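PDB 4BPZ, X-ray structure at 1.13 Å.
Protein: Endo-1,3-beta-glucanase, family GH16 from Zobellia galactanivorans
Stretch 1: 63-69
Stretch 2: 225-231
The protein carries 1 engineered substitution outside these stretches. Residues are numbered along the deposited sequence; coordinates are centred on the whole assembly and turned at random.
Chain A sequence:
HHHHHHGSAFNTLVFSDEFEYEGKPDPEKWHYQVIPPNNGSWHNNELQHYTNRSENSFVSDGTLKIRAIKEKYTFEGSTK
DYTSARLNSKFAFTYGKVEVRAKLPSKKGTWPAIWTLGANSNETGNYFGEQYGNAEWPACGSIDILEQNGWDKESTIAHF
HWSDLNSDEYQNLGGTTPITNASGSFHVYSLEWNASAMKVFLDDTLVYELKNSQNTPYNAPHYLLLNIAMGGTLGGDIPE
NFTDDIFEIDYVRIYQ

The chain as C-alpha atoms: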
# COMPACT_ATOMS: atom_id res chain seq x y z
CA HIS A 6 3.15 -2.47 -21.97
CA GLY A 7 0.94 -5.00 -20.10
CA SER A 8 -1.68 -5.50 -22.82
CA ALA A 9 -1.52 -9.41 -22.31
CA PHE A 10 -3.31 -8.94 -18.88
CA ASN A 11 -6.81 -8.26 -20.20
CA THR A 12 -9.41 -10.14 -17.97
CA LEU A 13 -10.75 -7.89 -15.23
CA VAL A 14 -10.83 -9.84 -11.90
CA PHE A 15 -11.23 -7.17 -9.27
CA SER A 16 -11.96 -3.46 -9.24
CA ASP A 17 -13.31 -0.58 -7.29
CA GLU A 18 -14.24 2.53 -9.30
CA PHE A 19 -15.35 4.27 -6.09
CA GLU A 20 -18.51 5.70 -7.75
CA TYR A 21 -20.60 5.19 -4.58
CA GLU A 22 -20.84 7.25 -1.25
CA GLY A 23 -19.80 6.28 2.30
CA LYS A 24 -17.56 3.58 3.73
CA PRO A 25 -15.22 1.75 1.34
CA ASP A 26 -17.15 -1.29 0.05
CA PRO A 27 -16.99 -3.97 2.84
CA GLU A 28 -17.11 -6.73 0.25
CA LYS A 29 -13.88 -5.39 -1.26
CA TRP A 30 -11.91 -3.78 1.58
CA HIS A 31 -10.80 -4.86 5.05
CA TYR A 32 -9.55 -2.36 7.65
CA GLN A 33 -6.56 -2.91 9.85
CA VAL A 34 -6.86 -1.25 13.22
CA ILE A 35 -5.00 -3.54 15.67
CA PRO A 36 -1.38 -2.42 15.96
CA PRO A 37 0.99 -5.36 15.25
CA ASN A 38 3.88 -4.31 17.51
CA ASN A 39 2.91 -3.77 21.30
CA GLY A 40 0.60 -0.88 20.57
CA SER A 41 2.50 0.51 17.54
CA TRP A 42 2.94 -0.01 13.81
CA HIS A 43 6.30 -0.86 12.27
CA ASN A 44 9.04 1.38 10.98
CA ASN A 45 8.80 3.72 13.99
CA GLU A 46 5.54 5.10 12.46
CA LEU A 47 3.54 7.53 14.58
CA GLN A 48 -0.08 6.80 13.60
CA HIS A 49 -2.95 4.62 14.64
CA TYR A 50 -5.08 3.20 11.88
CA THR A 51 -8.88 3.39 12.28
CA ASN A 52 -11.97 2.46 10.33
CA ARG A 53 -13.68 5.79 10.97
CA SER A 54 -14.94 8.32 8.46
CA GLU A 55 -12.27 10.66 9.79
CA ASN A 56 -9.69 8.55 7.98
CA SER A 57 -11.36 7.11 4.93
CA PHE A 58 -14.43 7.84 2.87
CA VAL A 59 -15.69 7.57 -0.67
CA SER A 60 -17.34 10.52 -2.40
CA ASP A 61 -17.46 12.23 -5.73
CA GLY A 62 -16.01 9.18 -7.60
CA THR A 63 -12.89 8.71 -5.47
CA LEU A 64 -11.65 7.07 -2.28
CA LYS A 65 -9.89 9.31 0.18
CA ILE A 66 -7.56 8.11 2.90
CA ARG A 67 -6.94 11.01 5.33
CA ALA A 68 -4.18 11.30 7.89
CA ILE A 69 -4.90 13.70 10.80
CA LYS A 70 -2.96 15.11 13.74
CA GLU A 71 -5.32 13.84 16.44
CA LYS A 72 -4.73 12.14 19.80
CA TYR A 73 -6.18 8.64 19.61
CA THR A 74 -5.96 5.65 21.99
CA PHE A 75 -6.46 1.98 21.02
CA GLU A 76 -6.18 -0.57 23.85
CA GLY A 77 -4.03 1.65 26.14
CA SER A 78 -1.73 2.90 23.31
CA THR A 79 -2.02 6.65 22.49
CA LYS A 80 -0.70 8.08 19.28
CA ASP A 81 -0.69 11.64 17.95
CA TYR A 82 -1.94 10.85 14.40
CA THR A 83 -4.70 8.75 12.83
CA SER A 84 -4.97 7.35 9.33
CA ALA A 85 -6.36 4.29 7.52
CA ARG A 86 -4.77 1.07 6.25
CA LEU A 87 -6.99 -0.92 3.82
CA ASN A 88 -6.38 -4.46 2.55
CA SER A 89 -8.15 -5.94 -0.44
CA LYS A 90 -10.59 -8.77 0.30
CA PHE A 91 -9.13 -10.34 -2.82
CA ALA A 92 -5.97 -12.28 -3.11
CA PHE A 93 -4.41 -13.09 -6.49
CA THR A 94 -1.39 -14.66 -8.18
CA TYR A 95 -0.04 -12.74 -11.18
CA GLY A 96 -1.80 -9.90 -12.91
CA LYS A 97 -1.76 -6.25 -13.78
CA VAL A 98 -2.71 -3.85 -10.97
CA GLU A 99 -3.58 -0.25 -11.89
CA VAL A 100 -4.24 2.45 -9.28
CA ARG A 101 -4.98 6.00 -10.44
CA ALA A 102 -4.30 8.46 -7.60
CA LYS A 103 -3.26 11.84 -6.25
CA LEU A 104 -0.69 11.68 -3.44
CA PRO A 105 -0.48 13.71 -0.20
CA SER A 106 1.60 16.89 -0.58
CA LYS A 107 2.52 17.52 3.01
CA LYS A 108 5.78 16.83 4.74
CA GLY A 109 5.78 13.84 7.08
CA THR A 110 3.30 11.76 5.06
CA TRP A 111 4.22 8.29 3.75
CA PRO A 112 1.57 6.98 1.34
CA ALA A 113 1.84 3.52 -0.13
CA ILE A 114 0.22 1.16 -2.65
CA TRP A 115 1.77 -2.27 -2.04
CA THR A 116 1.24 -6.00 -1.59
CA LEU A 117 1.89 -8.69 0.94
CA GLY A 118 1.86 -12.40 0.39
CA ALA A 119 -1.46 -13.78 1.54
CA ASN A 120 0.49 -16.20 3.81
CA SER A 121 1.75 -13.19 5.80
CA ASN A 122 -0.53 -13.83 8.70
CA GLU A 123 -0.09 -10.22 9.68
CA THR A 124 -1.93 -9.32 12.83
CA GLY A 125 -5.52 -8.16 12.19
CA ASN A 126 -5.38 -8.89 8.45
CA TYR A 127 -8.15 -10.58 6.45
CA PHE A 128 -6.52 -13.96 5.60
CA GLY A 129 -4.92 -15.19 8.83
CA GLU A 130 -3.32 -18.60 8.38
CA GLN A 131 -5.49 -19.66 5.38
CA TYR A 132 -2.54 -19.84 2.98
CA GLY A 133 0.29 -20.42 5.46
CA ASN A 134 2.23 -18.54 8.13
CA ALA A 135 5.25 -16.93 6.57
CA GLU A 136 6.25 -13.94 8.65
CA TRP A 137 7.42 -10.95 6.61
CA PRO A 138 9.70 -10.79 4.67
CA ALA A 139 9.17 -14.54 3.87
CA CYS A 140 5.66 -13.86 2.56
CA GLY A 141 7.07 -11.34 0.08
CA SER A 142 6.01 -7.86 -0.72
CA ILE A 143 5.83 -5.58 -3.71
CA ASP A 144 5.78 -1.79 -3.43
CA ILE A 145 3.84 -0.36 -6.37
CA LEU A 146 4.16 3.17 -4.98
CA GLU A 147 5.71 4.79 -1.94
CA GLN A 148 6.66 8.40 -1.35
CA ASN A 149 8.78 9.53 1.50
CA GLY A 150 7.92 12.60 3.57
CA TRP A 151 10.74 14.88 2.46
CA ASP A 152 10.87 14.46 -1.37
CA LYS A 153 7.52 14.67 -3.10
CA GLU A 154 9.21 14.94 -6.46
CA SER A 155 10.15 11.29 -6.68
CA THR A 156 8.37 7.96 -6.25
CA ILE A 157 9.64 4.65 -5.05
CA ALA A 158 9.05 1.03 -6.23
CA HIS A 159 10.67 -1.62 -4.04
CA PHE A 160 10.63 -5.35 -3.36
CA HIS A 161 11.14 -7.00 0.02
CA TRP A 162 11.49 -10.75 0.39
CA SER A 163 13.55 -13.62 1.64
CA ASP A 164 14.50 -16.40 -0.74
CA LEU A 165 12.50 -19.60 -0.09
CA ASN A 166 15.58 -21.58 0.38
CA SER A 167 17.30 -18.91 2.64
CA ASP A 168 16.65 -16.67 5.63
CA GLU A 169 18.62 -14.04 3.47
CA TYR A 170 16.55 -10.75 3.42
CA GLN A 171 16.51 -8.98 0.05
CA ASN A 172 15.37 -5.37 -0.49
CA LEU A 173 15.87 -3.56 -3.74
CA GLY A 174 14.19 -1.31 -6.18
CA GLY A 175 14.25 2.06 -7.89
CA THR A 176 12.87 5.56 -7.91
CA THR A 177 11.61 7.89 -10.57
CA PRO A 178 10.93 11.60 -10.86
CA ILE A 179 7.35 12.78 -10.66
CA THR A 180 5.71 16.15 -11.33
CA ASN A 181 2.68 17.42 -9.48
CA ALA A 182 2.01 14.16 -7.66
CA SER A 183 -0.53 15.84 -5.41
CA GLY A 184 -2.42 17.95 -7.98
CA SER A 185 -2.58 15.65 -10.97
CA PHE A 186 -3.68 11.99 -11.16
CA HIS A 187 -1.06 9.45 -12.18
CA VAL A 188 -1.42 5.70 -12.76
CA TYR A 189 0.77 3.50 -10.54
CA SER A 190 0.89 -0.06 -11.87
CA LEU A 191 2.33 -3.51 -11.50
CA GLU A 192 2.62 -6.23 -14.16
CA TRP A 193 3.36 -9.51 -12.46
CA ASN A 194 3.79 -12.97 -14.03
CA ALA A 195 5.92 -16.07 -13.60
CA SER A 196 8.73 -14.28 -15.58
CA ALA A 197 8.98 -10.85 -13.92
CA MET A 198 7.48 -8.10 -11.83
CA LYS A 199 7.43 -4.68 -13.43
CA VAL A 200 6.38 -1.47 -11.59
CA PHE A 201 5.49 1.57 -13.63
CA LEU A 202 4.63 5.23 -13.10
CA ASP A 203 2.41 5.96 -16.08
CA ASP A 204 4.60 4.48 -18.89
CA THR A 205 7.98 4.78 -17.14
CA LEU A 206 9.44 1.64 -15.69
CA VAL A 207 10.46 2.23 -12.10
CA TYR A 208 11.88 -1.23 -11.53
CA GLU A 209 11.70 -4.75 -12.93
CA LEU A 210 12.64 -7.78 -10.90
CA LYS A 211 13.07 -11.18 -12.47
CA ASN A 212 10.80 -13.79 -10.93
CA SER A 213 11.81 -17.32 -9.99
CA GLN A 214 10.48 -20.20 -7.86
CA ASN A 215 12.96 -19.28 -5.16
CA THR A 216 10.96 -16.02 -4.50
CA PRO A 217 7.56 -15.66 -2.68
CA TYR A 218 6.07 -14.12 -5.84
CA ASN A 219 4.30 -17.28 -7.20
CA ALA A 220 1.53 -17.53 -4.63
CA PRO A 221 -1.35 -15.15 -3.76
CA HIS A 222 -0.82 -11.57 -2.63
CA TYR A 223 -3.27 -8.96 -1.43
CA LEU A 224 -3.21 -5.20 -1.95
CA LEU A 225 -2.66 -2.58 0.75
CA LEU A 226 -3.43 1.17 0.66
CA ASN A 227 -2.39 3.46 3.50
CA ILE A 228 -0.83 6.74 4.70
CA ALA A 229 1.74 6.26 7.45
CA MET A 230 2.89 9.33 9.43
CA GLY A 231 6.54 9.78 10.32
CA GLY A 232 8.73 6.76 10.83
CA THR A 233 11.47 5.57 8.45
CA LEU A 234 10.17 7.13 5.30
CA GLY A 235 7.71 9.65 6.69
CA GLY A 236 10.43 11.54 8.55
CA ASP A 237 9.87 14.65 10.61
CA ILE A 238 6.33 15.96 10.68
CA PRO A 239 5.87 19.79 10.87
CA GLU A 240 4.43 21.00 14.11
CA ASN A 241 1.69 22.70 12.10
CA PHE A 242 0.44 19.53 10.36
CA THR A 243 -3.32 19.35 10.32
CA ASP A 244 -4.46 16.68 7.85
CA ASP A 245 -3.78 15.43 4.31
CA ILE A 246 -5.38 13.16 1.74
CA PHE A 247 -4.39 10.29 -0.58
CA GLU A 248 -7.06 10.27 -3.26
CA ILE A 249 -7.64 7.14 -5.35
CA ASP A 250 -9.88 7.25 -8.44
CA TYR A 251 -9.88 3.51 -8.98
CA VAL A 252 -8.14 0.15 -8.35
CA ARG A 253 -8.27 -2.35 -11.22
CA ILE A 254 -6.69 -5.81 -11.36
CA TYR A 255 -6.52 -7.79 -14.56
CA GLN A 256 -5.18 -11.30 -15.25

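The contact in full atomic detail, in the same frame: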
# COMPACT_ATOMS: atom_id res chain seq x y z
N THR A 63 -14.19 9.09 -5.92
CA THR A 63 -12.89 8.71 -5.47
C THR A 63 -12.90 8.30 -4.00
O THR A 63 -13.72 8.78 -3.16
CB THR A 63 -11.84 9.85 -5.63
OG1 THR A 63 -12.16 10.93 -4.77
CG2 THR A 63 -11.72 10.40 -6.97
N LEU A 64 -11.98 7.39 -3.66
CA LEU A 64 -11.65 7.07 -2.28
C LEU A 64 -10.68 8.10 -1.76
O LEU A 64 -9.72 8.47 -2.44
CB LEU A 64 -10.96 5.66 -2.27
CG LEU A 64 -10.28 5.29 -0.95
CD1 LEU A 64 -11.29 5.06 0.16
CD2 LEU A 64 -9.45 4.05 -1.18
N LYS A 65 -10.90 8.55 -0.52
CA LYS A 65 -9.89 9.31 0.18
C LYS A 65 -9.46 8.56 1.40
O LYS A 65 -10.31 8.04 2.18
CB LYS A 65 -10.47 10.67 0.68
CG LYS A 65 -10.72 11.66 -0.42
CD LYS A 65 -12.02 11.41 -1.21
CE LYS A 65 -12.46 12.65 -1.94
NZ LYS A 65 -13.63 12.34 -2.77
N ILE A 66 -8.13 8.47 1.61
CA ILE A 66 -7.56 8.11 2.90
C ILE A 66 -7.00 9.43 3.45
O ILE A 66 -6.36 10.20 2.71
CB ILE A 66 -6.44 7.04 2.76
CG1 ILE A 66 -7.11 5.76 2.23
CG2 ILE A 66 -5.76 6.83 4.09
CD1 ILE A 66 -6.06 4.68 1.80
N ARG A 67 -7.29 9.70 4.72
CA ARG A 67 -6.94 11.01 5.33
C ARG A 67 -6.21 10.75 6.60
O ARG A 67 -6.71 10.09 7.52
CB ARG A 67 -8.25 11.78 5.52
CG ARG A 67 -8.01 13.14 6.25
CD ARG A 67 -9.17 14.08 6.14
NE ARG A 67 -10.41 13.45 6.61
CZ ARG A 67 -11.65 13.79 6.22
NH1 ARG A 67 -11.83 14.83 5.38
NH2 ARG A 67 -12.67 13.06 6.66
N ALA A 68 -4.99 11.32 6.68
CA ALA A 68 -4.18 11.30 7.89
C ALA A 68 -4.43 12.60 8.65
O ALA A 68 -4.49 13.67 8.02
CB ALA A 68 -2.73 11.18 7.54
N ILE A 69 -4.49 12.54 9.96
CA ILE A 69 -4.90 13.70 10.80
C ILE A 69 -4.04 13.73 12.02
O ILE A 69 -3.77 12.71 12.65
CB ILE A 69 -6.35 13.59 11.24
CG1 ILE A 69 -7.32 13.31 10.11
CG2 ILE A 69 -6.78 14.84 11.99
CD1 ILE A 69 -8.74 13.04 10.53
N LEU A 225 -2.55 -3.49 -0.33
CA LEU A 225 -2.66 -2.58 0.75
C LEU A 225 -2.64 -1.14 0.27
O LEU A 225 -1.87 -0.82 -0.65
CB LEU A 225 -1.54 -2.77 1.79
CG LEU A 225 -1.46 -4.17 2.48
CD1 LEU A 225 -0.55 -5.12 1.73
CD2 LEU A 225 -1.03 -4.04 3.92
N LEU A 226 -3.40 -0.27 0.94
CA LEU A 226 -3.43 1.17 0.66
C LEU A 226 -3.39 1.87 1.99
O LEU A 226 -4.21 1.56 2.87
CB LEU A 226 -4.77 1.56 -0.01
CG LEU A 226 -5.01 0.87 -1.33
CD1 LEU A 226 -6.50 1.14 -1.72
CD2 LEU A 226 -4.06 1.28 -2.42
N ASN A 227 -2.49 2.83 2.18
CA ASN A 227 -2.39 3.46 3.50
C ASN A 227 -1.68 4.81 3.40
O ASN A 227 -0.98 5.07 2.41
CB ASN A 227 -1.67 2.56 4.52
CG ASN A 227 -0.22 2.35 4.18
OD1 ASN A 227 0.08 1.58 3.26
ND2 ASN A 227 0.68 3.09 4.80
N ILE A 228 -1.79 5.62 4.45
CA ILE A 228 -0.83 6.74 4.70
C ILE A 228 -0.23 6.51 6.06
O ILE A 228 -0.96 6.63 7.05
CB ILE A 228 -1.45 8.15 4.64
CG1 ILE A 228 -2.30 8.43 3.41
CG2 ILE A 228 -0.29 9.16 4.76
CD1 ILE A 228 -3.06 9.75 3.55
N ALA A 229 1.06 6.23 6.15
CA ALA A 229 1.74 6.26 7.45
C ALA A 229 2.17 7.69 7.72
O ALA A 229 2.38 8.48 6.81
CB ALA A 229 2.92 5.31 7.41
N MET A 230 2.36 8.00 8.98
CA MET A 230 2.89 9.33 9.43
C MET A 230 4.22 9.12 10.12
O MET A 230 4.35 8.30 11.02
CB MET A 230 1.94 9.99 10.35
CG MET A 230 0.65 10.47 9.69
SD MET A 230 0.88 11.64 8.30
CE MET A 230 1.75 13.00 9.12
N GLY A 231 5.22 9.90 9.70
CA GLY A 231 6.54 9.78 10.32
C GLY A 231 7.16 8.43 10.04
O GLY A 231 6.95 7.78 9.02

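The two strands run in nearly the same direction, their axes inclined by 20° and 7.2 Å apart at closest approach. No hydrogen bond passes between them. At this spacing the backbones are too far apart to pair edge to edge, and what joins them is mainly apolar side-chain packing, and the two stretches together bury 297 Å² against each other. Extended strands turn alternate side chains to opposite faces, so each contributes every second residue: Leu 64, Ile 66 and Ala 68 from the first, Leu 226, Ile 228 and Met 230 from the second, all with their CA-to-CB bonds directed toward the partner strand.

The two rows interlock in a stagger. Ile 66 reaches toward the other strand between Leu 226 and Ile 228. Its CD1 lies 3.8 Å from CB of Leu 226 and equally 3.8 Å from that residue's carbonyl O, so the tip of the side chain rests against backbone as well as side chain; its other branch, CG2, lies 3.9 Å from CG1 of Ile 228. A beta-branched residue suits this place, since its two arms spread to touch both neighbours while its chi1 (m) and chi2 (t) remain in ordinary wells.

Ile 228 returns the gesture. Its CD1 projects between Ile 66 and Ala 68, coming within 3.4 Å of the carbonyl O of Ile 66 and 4.0 Å of the backbone N of Ala 68. The methyl therefore lies against the main chain of the first strand, a close van der Waals fit. Small size matters at Ala 68: its single CB leaves room for the larger neighbours, and the CA atoms of Ala 68 and Ile 228 are 6.5 Å apart, compared with 7.0 Å for those of Ile 66 and Asn 227. The CB of Ala 68 meets CG2 of Ile 228 at 4.2 Å and SD of Met 230 at 3.7 Å. Met 230, with all three chi angles in m, is an unbranched, flexible chain whose polarizable sulfur settles against this methyl.

At the other end the packing loosens: Leu 64 touches Leu 226 through CD2 and CD1, 4.2 Å apart.

The intervening residues serve other surroundings. Asn 227 points its CA-to-CB bond away, and both polar atoms of its side chain, OD1 and ND2, are hydrogen-bonded elsewhere in the structure, which leaves the seam to apolar side chains. On the first strand, Lys 65 NZ donates a hydrogen bond to Thr 63 OG1 at 2.9 Å, linking two residues whose side chains lie beyond reach of the second strand.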